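Local coordinates for pyridoxal 5'-phosphate synthase subunit PdxT (Thermus thermophilus, PDB 2YWD), which probably hydrolyses glutamine to glutamate and ammonia, which is passed to the partner subunit PdxS for the synthesis of pyridoxal 5'-phosphate, at residues K22-E27 and E177-H182; G83-A88 and A105-N110; Q115-E120 and F135-V140. All blocks are in the same frame, centred on the assembly; numbering follows the deposited sequence.

Contacts 2 and 3 are neighbours, with centres about 14 Å apart, while contact 1 lies about 24 Å, centre to centre, from each of them. Along the chain, contact 1 closes a long loop that contains the other two in series. Contacts 2 and 3 touch directly: E108 O and V140 N are 2.8 Å apart, a probable hydrogen bond between strands 103-108 and 140-144. All three approach the predicted Cys-His-Glu glutaminase site. At nearest side-chain atoms, H182 of contact 1 is about 4 Å from E174, I85 of contact 2 about 6 Å from the nucleophile C81, and I136 of contact 3 about 4 Å from H172.

Contact 1. Residues K22-E27 and E177-H182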
loop_
_atom_site.group_PDB
_atom_site.type_symbol
_atom_site.label_atom_id
_atom_site.label_comp_id
_atom_site.label_asym_id
_atom_site.label_seq_id
_atom_site.Cartn_x
_atom_site.Cartn_y
_atom_site.Cartn_z
ATOM N N LYS A 22 9.229 -10.131 9.104
ATOM C CA LYS A 22 10.165 -10.921 9.895
ATOM C C LYS A 22 10.964 -11.854 8.987
ATOM O O LYS A 22 12.134 -12.130 9.244
ATOM C CB LYS A 22 9.424 -11.746 10.951
ATOM C CG LYS A 22 8.758 -10.918 12.038
ATOM C CD LYS A 22 8.095 -11.803 13.094
ATOM C CE LYS A 22 6.974 -12.647 12.501
ATOM N NZ LYS A 22 6.255 -13.453 13.531
ATOM N N ARG A 23 10.331 -12.329 7.917
ATOM C CA ARG A 23 10.997 -13.231 6.983
ATOM C C ARG A 23 12.140 -12.539 6.251
ATOM O O ARG A 23 12.956 -13.189 5.598
ATOM C CB ARG A 23 9.995 -13.799 5.973
ATOM C CG ARG A 23 8.899 -14.634 6.618
ATOM C CD ARG A 23 8.236 -15.573 5.620
ATOM N NE ARG A 23 7.168 -16.344 6.252
ATOM C CZ ARG A 23 5.984 -15.843 6.596
ATOM N NH1 ARG A 23 5.704 -14.568 6.362
ATOM N NH2 ARG A 23 5.083 -16.614 7.194
ATOM N N LEU A 24 12.186 -11.215 6.353
ATOM C CA LEU A 24 13.246 -10.444 5.723
ATOM C C LEU A 24 14.248 -10.021 6.799
ATOM O O LEU A 24 15.152 -9.226 6.544
ATOM C CB LEU A 24 12.669 -9.206 5.025
ATOM C CG LEU A 24 11.712 -9.457 3.853
ATOM C CD1 LEU A 24 11.350 -8.128 3.206
ATOM C CD2 LEU A 24 12.365 -10.371 2.825
ATOM N N GLY A 25 14.072 -10.563 8.001
ATOM C CA GLY A 25 14.955 -10.241 9.109
ATOM C C GLY A 25 14.678 -8.868 9.697
ATOM O O GLY A 25 15.507 -8.319 10.425
ATOM N N ILE A 26 13.502 -8.326 9.393
ATOM C CA ILE A 26 13.107 -6.999 9.864
ATOM C C ILE A 26 12.140 -7.031 11.046
ATOM O O ILE A 26 11.213 -7.836 11.081
ATOM C CB ILE A 26 12.427 -6.192 8.720
ATOM C CG1 ILE A 26 13.424 -5.929 7.585
ATOM C CG2 ILE A 26 11.860 -4.881 9.256
ATOM C CD1 ILE A 26 14.493 -4.921 7.921
ATOM N N GLU A 27 12.382 -6.163 12.023
ATOM C CA GLU A 27 11.495 -6.034 13.172
ATOM C C GLU A 27 10.803 -4.702 12.922
ATOM O O GLU A 27 11.349 -3.639 13.211
ATOM C CB GLU A 27 12.281 -6.002 14.485
ATOM C CG GLU A 27 12.659 -7.385 14.993
ATOM C CD GLU A 27 11.442 -8.272 15.220
ATOM O OE1 GLU A 27 10.547 -7.868 15.996
ATOM O OE2 GLU A 27 11.380 -9.371 14.625
ATOM N N GLU A 177 3.016 -16.380 2.471
ATOM C CA GLU A 177 4.272 -16.487 3.200
ATOM C C GLU A 177 5.446 -16.096 2.303
ATOM O O GLU A 177 6.606 -16.221 2.692
ATOM C CB GLU A 177 4.456 -17.907 3.737
ATOM C CG GLU A 177 3.394 -18.301 4.752
ATOM C CD GLU A 177 3.819 -19.469 5.612
ATOM O OE1 GLU A 177 4.877 -19.363 6.269
ATOM O OE2 GLU A 177 3.100 -20.490 5.634
ATOM N N ASP A 178 5.124 -15.608 1.109
ATOM C CA ASP A 178 6.117 -15.181 0.122
ATOM C C ASP A 178 6.516 -13.735 0.436
ATOM O O ASP A 178 5.704 -12.824 0.304
ATOM C CB ASP A 178 5.499 -15.259 -1.277
ATOM C CG ASP A 178 6.512 -15.044 -2.384
ATOM O OD1 ASP A 178 7.564 -14.423 -2.129
ATOM O OD2 ASP A 178 6.243 -15.486 -3.521
ATOM N N PRO A 179 7.779 -13.505 0.846
ATOM C CA PRO A 179 8.238 -12.153 1.175
ATOM C C PRO A 179 8.902 -11.390 0.032
ATOM O O PRO A 179 9.395 -10.283 0.233
ATOM C CB PRO A 179 9.213 -12.413 2.315
ATOM C CG PRO A 179 9.921 -13.637 1.818
ATOM C CD PRO A 179 8.787 -14.505 1.255
ATOM N N ARG A 180 8.905 -11.969 -1.164
ATOM C CA ARG A 180 9.549 -11.327 -2.305
ATOM C C ARG A 180 9.020 -9.956 -2.714
ATOM O O ARG A 180 9.787 -9.121 -3.195
ATOM C CB ARG A 180 9.536 -12.267 -3.508
ATOM C CG ARG A 180 10.486 -13.451 -3.359
ATOM C CD ARG A 180 10.440 -14.300 -4.608
ATOM N NE ARG A 180 9.086 -14.780 -4.838
ATOM C CZ ARG A 180 8.557 -14.981 -6.037
ATOM N NH1 ARG A 180 9.271 -14.741 -7.131
ATOM N NH2 ARG A 180 7.311 -15.422 -6.138
ATOM N N LEU A 181 7.722 -9.715 -2.550
ATOM C CA LEU A 181 7.192 -8.407 -2.909
ATOM C C LEU A 181 7.616 -7.401 -1.837
ATOM O O LEU A 181 7.884 -6.236 -2.139
ATOM C CB LEU A 181 5.663 -8.452 -3.053
ATOM C CG LEU A 181 4.997 -7.176 -3.589
ATOM C CD1 LEU A 181 5.775 -6.623 -4.790
ATOM C CD2 LEU A 181 3.546 -7.489 -3.982
ATOM N N HIS A 182 7.692 -7.849 -0.586
ATOM C CA HIS A 182 8.127 -6.963 0.490
ATOM C C HIS A 182 9.599 -6.609 0.288
ATOM O O HIS A 182 10.004 -5.461 0.482
ATOM C CB HIS A 182 7.942 -7.626 1.860
ATOM C CG HIS A 182 6.533 -7.591 2.364
ATOM N ND1 HIS A 182 5.538 -8.398 1.855
ATOM C CD2 HIS A 182 5.951 -6.836 3.326
ATOM C CE1 HIS A 182 4.404 -8.144 2.483
ATOM N NE2 HIS A 182 4.627 -7.200 3.380
#
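L24 packs against P179 and H182 to make the tight half of this contact, while R23 and E177 meet across the half exposed to solvent. CG of L24 stands beside its backbone N, anti to the carbonyl carbon (chi1 -64°), and the two methyls beyond it take different partners. L24 CD2 comes to the proline ring, 3.8 Å from P179 CB. L24 CD1 rests on the methylene of the histidine, 3.7 Å from H182 CB, the two side chains crossing at about a right angle. The imidazole is hydrogen-bonded through NE2 to ND1 of H17, and L186 packs on L24 as well. P179 CB also meets the foot of the arginine, 4.0 Å from R23 CB.

Outward from there the fit relaxes. R23 NH2 gives a salt bridge of 2.9 Å to E177 OE1, but the bond is bent, with 131° at the hydrogen. The oxygen is met on its anti side, and the guanidinium and carboxylate planes are 54° apart. E177 CB lies above one guanidinium face, toward the rim.

Within 177-182, D178 and R180 hold each other, their CB atoms pointing away from 22-27. D178 OD1 takes a capping bond from R180 N, 3.0 Å, and the arginine engages the carboxylate side-on through NE and NH2, with R180 NH2 2.8 Å from D178 OD2. The contact joins the start of helix 180-189 to the turn that ends helix 14-22, a Schellman motif with G25, at positive phi, as its C' residue.

Contact 2. Residues G83-A88 and A105-N110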
loop_
_atom_site.group_PDB
_atom_site.type_symbol
_atom_site.label_atom_id
_atom_site.label_comp_id
_atom_site.label_asym_id
_atom_site.label_seq_id
_atom_site.Cartn_x
_atom_site.Cartn_y
_atom_site.Cartn_z
ATOM N N GLY A 83 -4.373 0.606 2.158
ATOM C CA GLY A 83 -3.202 1.440 1.950
ATOM C C GLY A 83 -3.121 1.999 0.539
ATOM O O GLY A 83 -2.653 3.123 0.344
ATOM N N ALA A 84 -3.558 1.216 -0.449
ATOM C CA ALA A 84 -3.545 1.664 -1.843
ATOM C C ALA A 84 -4.583 2.770 -2.018
ATOM O O ALA A 84 -4.361 3.749 -2.735
ATOM C CB ALA A 84 -3.854 0.496 -2.782
ATOM N N ILE A 85 -5.725 2.598 -1.364
ATOM C CA ILE A 85 -6.792 3.589 -1.426
ATOM C C ILE A 85 -6.308 4.899 -0.796
ATOM O O ILE A 85 -6.523 5.983 -1.342
ATOM C CB ILE A 85 -8.041 3.079 -0.674
ATOM C CG1 ILE A 85 -8.629 1.872 -1.414
ATOM C CG2 ILE A 85 -9.078 4.189 -0.563
ATOM C CD1 ILE A 85 -9.632 1.074 -0.586
ATOM N N TRP A 86 -5.646 4.786 0.354
ATOM C CA TRP A 86 -5.119 5.947 1.077
ATOM C C TRP A 86 -4.134 6.745 0.225
ATOM O O TRP A 86 -4.078 7.974 0.308
ATOM C CB TRP A 86 -4.416 5.482 2.357
ATOM C CG TRP A 86 -4.003 6.591 3.267
ATOM C CD1 TRP A 86 -4.828 7.423 3.975
ATOM C CD2 TRP A 86 -2.661 6.981 3.596
ATOM N NE1 TRP A 86 -4.082 8.302 4.726
ATOM C CE2 TRP A 86 -2.750 8.052 4.511
ATOM C CE3 TRP A 86 -1.393 6.525 3.205
ATOM C CZ2 TRP A 86 -1.615 8.679 5.046
ATOM C CZ3 TRP A 86 -0.264 7.151 3.736
ATOM C CH2 TRP A 86 -0.386 8.217 4.647
ATOM N N LEU A 87 -3.356 6.044 -0.595
ATOM C CA LEU A 87 -2.363 6.691 -1.451
ATOM C C LEU A 87 -2.951 7.406 -2.670
ATOM O O LEU A 87 -2.382 8.383 -3.156
ATOM C CB LEU A 87 -1.336 5.656 -1.934
ATOM C CG LEU A 87 -0.418 4.999 -0.899
ATOM C CD1 LEU A 87 0.302 3.803 -1.525
ATOM C CD2 LEU A 87 0.585 6.020 -0.391
ATOM N N ALA A 88 -4.089 6.921 -3.154
ATOM C CA ALA A 88 -4.734 7.473 -4.346
ATOM C C ALA A 88 -5.140 8.942 -4.285
ATOM O O ALA A 88 -5.738 9.403 -3.312
ATOM C CB ALA A 88 -5.950 6.628 -4.708
ATOM N N ALA A 105 -3.578 8.265 -9.350
ATOM C CA ALA A 105 -4.471 7.190 -9.737
ATOM C C ALA A 105 -5.888 7.433 -9.246
ATOM O O ALA A 105 -6.103 8.154 -8.277
ATOM C CB ALA A 105 -3.954 5.869 -9.182
ATOM N N TRP A 106 -6.845 6.835 -9.948
ATOM C CA TRP A 106 -8.258 6.910 -9.597
ATOM C C TRP A 106 -8.579 5.507 -9.109
ATOM O O TRP A 106 -8.465 4.549 -9.873
ATOM C CB TRP A 106 -9.108 7.213 -10.832
ATOM C CG TRP A 106 -9.180 8.661 -11.204
ATOM C CD1 TRP A 106 -8.165 9.571 -11.179
ATOM C CD2 TRP A 106 -10.330 9.355 -11.701
ATOM N NE1 TRP A 106 -8.610 10.793 -11.631
ATOM C CE2 TRP A 106 -9.936 10.687 -11.958
ATOM C CE3 TRP A 106 -11.656 8.979 -11.956
ATOM C CZ2 TRP A 106 -10.821 11.646 -12.459
ATOM C CZ3 TRP A 106 -12.538 9.933 -12.457
ATOM C CH2 TRP A 106 -12.114 11.252 -12.702
ATOM N N VAL A 107 -8.964 5.378 -7.845
ATOM C CA VAL A 107 -9.278 4.069 -7.293
ATOM C C VAL A 107 -10.716 3.984 -6.815
ATOM O O VAL A 107 -11.213 4.891 -6.147
ATOM C CB VAL A 107 -8.362 3.728 -6.098
ATOM C CG1 VAL A 107 -8.791 2.405 -5.473
ATOM C CG2 VAL A 107 -6.912 3.651 -6.556
ATOM N N GLU A 108 -11.386 2.888 -7.156
ATOM C CA GLU A 108 -12.758 2.692 -6.714
ATOM C C GLU A 108 -12.749 1.560 -5.690
ATOM O O GLU A 108 -12.247 0.465 -5.958
ATOM C CB GLU A 108 -13.674 2.331 -7.886
ATOM C CG GLU A 108 -15.151 2.446 -7.528
ATOM C CD GLU A 108 -16.074 2.000 -8.642
ATOM O OE1 GLU A 108 -15.612 1.890 -9.800
ATOM O OE2 GLU A 108 -17.270 1.766 -8.353
ATOM N N ARG A 109 -13.291 1.837 -4.512
ATOM C CA ARG A 109 -13.338 0.858 -3.436
ATOM C C ARG A 109 -14.214 -0.350 -3.767
ATOM O O ARG A 109 -15.244 -0.210 -4.430
ATOM C CB ARG A 109 -13.849 1.538 -2.157
ATOM C CG ARG A 109 -12.842 2.495 -1.518
ATOM C CD ARG A 109 -13.526 3.464 -0.557
ATOM N NE ARG A 109 -14.543 2.790 0.245
ATOM C CZ ARG A 109 -15.408 3.409 1.040
ATOM N NH1 ARG A 109 -15.385 4.730 1.160
ATOM N NH2 ARG A 109 -16.322 2.705 1.693
ATOM N N ASN A 110 -13.774 -1.530 -3.322
ATOM C CA ASN A 110 -14.497 -2.800 -3.493
ATOM C C ASN A 110 -15.357 -2.809 -4.761
ATOM O O ASN A 110 -16.587 -2.915 -4.700
ATOM C CB ASN A 110 -15.360 -3.028 -2.242
ATOM C CG ASN A 110 -16.046 -4.377 -2.229
ATOM O OD1 ASN A 110 -15.602 -5.320 -2.876
ATOM N ND2 ASN A 110 -17.130 -4.479 -1.465
#
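R109, whose CG meets the tip of I85, brings the flat group of this contact, a guanidinium in a cation-pi interaction with the ring of Y94. NH1 of that group is hydrogen-bonded to Q97 OE1, so the charged end is held from outside the two segments while the aliphatic part does the touching here. On the strand itself, the indole of W106 is turned from the helix: its CB points away, and the ring has a cation-pi partner in R143.

I85 and R109 cross at about a right angle, with I85 CD1 3.6 Å from R109 CG. The isoleucine chain is extended at chi2 (165°), which carries CD1 out from the helix toward the arginine. One atom back, I85 CG1 faces V107 CG1 at 4.1 Å, again nearly crosswise. No hydrogen bond crosses between the segments.

Helix 82-87 directly follows C81, the predicted nucleophile, and G83 fits the GxCxG pattern of a nucleophile elbow, as in class I glutamine amidotransferases. A84 and L87 lean on strand 166-169 of the large central sheet, whereas I85 and A88 meet strand 103-108 of the small three-stranded sheet, so the helix is packed between the two. R109, just past that strand, is predicted to bind glutamine, and its side chain and that of I85 both touch S50, another predicted glutamine-binding residue.

The two methyls of V107 divide between the helix and the residue just past its end. CG1, anti to the backbone N (chi1 175°), meets I85, and V107 CG2 lies 3.6 Å from A88 CB. The same A88 CB is 3.9 Å from A105 O, where the backbones come nearest, at 5.4 Å between A88 CA and A105 CA.

Contact 3. Residues Q115-E120 and F135-V140; sequences QVESFE and FIRAPV
F119 and F135 form an antiparallel hydrogen-bonded pair, F119 N to F135 O at 2.9 Å and F135 N to F119 O at 2.8 Å, and R137 N adds a third rung to E117 O at 2.7 Å. On the face of the phenylalanines, the two rings lie nearly parallel, 11° between planes, an offset pair displaced so that little of one ring lies over the other, their centroids 4.7 Å apart. F135 CB sits over one face of the F119 ring, 3.5 Å from its centroid, a CH-pi contact, while F119 CE1 lies over a face of the F135 ring, 3.3 Å from F135 CG. F119 holds CG between its backbone N and carbonyl carbon (chi1 60°), the crowded position, and the end of the side chain leans toward the partner strand. F112 meets the F119 ring edge-to-face.

The pair belongs to the beta hairpin of strands 118-125 and 129-136, whose other face carries S118 and I136, a non-hydrogen-bonded pair. I136 and R137 are predicted to bind glutamine.

R137 turns out of the strand at positive phi (50°). Its aliphatic part takes the contact with the glutamate, E117 OE2 standing 3.4 Å from R137 CG, while the charges stay apart, with 4.9 Å from E117 OE2 to R137 NE. The other carboxylate oxygen, OE1, is hydrogen-bonded to N110 ND2. Water 1 accepts from A138 N and gives a weak bond to E117 O.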
loop_
_atom_site.group_PDB
_atom_site.type_symbol
_atom_site.label_atom_id
_atom_site.label_comp_id
_atom_site.label_asym_id
_atom_site.label_seq_id
_atom_site.Cartn_x
_atom_site.Cartn_y
_atom_site.Cartn_z
ATOM N N GLN A 115 -19.695 -11.875 -6.759
ATOM C CA GLN A 115 -20.635 -12.195 -5.689
ATOM C C GLN A 115 -19.884 -12.434 -4.381
ATOM O O GLN A 115 -20.180 -11.809 -3.361
ATOM C CB GLN A 115 -21.448 -13.438 -6.054
ATOM C CG GLN A 115 -22.923 -13.331 -5.713
ATOM C CD GLN A 115 -23.659 -14.638 -5.927
ATOM O OE1 GLN A 115 -23.516 -15.282 -6.969
ATOM N NE2 GLN A 115 -24.456 -15.037 -4.941
ATOM N N VAL A 116 -18.924 -13.351 -4.415
ATOM C CA VAL A 116 -18.110 -13.652 -3.244
ATOM C C VAL A 116 -17.024 -12.586 -3.268
ATOM O O VAL A 116 -16.271 -12.484 -4.232
ATOM C CB VAL A 116 -17.465 -15.052 -3.347
ATOM C CG1 VAL A 116 -16.774 -15.407 -2.040
ATOM C CG2 VAL A 116 -18.524 -16.085 -3.688
ATOM N N GLU A 117 -16.948 -11.788 -2.211
ATOM C CA GLU A 117 -15.973 -10.708 -2.162
ATOM C C GLU A 117 -14.546 -11.101 -1.798
ATOM O O GLU A 117 -13.827 -10.334 -1.163
ATOM C CB GLU A 117 -16.483 -9.609 -1.224
ATOM C CG GLU A 117 -17.646 -8.829 -1.818
ATOM C CD GLU A 117 -18.227 -7.798 -0.869
ATOM O OE1 GLU A 117 -19.012 -6.948 -1.342
ATOM O OE2 GLU A 117 -17.909 -7.841 0.340
ATOM N N SER A 118 -14.134 -12.291 -2.226
ATOM C CA SER A 118 -12.784 -12.776 -1.963
ATOM C C SER A 118 -12.363 -13.804 -3.009
ATOM O O SER A 118 -13.122 -14.722 -3.329
ATOM C CB SER A 118 -12.709 -13.409 -0.575
ATOM O OG SER A 118 -13.538 -14.555 -0.501
ATOM N N PHE A 119 -11.155 -13.644 -3.548
ATOM C CA PHE A 119 -10.637 -14.578 -4.542
ATOM C C PHE A 119 -9.114 -14.531 -4.585
ATOM O O PHE A 119 -8.497 -13.613 -4.048
ATOM C CB PHE A 119 -11.222 -14.271 -5.927
ATOM C CG PHE A 119 -10.919 -12.892 -6.429
ATOM C CD1 PHE A 119 -9.779 -12.648 -7.190
ATOM C CD2 PHE A 119 -11.770 -11.831 -6.135
ATOM C CE1 PHE A 119 -9.491 -11.364 -7.654
ATOM C CE2 PHE A 119 -11.492 -10.541 -6.592
ATOM C CZ PHE A 119 -10.349 -10.307 -7.354
ATOM N N GLU A 120 -8.508 -15.535 -5.211
ATOM C CA GLU A 120 -7.057 -15.586 -5.313
ATOM C C GLU A 120 -6.638 -15.845 -6.754
ATOM O O GLU A 120 -7.282 -16.617 -7.465
ATOM C CB GLU A 120 -6.495 -16.680 -4.401
ATOM C CG GLU A 120 -6.934 -16.570 -2.942
ATOM C CD GLU A 120 -8.351 -17.073 -2.715
ATOM O OE1 GLU A 120 -8.628 -18.233 -3.085
ATOM O OE2 GLU A 120 -9.186 -16.317 -2.168
ATOM N N PHE A 135 -6.981 -11.501 -2.938
ATOM C CA PHE A 135 -7.907 -10.374 -3.039
ATOM C C PHE A 135 -9.114 -10.511 -2.097
ATOM O O PHE A 135 -9.778 -11.548 -2.068
ATOM C CB PHE A 135 -8.416 -10.253 -4.483
ATOM C CG PHE A 135 -7.337 -9.983 -5.504
ATOM C CD1 PHE A 135 -7.143 -8.698 -6.009
ATOM C CD2 PHE A 135 -6.537 -11.020 -5.984
ATOM C CE1 PHE A 135 -6.173 -8.450 -6.984
ATOM C CE2 PHE A 135 -5.561 -10.783 -6.958
ATOM C CZ PHE A 135 -5.380 -9.493 -7.460
ATOM N N ILE A 136 -9.392 -9.456 -1.334
ATOM C CA ILE A 136 -10.525 -9.440 -0.404
ATOM C C ILE A 136 -11.226 -8.082 -0.505
ATOM O O ILE A 136 -10.670 -7.065 -0.096
ATOM C CB ILE A 136 -10.042 -9.672 1.048
ATOM C CG1 ILE A 136 -9.386 -11.056 1.153
ATOM C CG2 ILE A 136 -11.209 -9.559 2.017
ATOM C CD1 ILE A 136 -8.753 -11.348 2.505
ATOM N N ARG A 137 -12.443 -8.066 -1.049
ATOM C CA ARG A 137 -13.192 -6.817 -1.234
ATOM C C ARG A 137 -12.258 -5.826 -1.928
ATOM O O ARG A 137 -12.290 -4.625 -1.673
ATOM C CB ARG A 137 -13.638 -6.246 0.118
ATOM C CG ARG A 137 -14.675 -7.088 0.851
ATOM C CD ARG A 137 -15.237 -6.335 2.050
ATOM N NE ARG A 137 -14.180 -5.935 2.972
ATOM C CZ ARG A 137 -13.614 -6.745 3.862
ATOM N NH1 ARG A 137 -14.009 -8.008 3.965
ATOM N NH2 ARG A 137 -12.638 -6.294 4.638
ATOM N N ALA A 138 -11.436 -6.355 -2.825
ATOM C CA ALA A 138 -10.429 -5.568 -3.523
ATOM C C ALA A 138 -10.871 -4.311 -4.263
ATOM O O ALA A 138 -11.903 -4.292 -4.933
ATOM C CB ALA A 138 -9.660 -6.474 -4.477
ATOM N N PRO A 139 -10.083 -3.232 -4.136
ATOM C CA PRO A 139 -10.405 -1.981 -4.821
ATOM C C PRO A 139 -9.916 -2.140 -6.259
ATOM O O PRO A 139 -9.149 -3.058 -6.565
ATOM C CB PRO A 139 -9.594 -0.948 -4.047
ATOM C CG PRO A 139 -8.359 -1.719 -3.688
ATOM C CD PRO A 139 -8.939 -3.048 -3.223
ATOM N N VAL A 140 -10.351 -1.249 -7.137
ATOM C CA VAL A 140 -9.949 -1.313 -8.530
ATOM C C VAL A 140 -9.249 -0.030 -8.954
ATOM O O VAL A 140 -9.690 1.070 -8.621
ATOM C CB VAL A 140 -11.183 -1.554 -9.435
ATOM C CG1 VAL A 140 -10.800 -1.450 -10.915
ATOM C CG2 VAL A 140 -11.776 -2.930 -9.132
HETATM O O HOH W 1 -12.038 -9.224 -3.690
HETATM O O HOH W 2 -8.922 -14.212 -0.796
#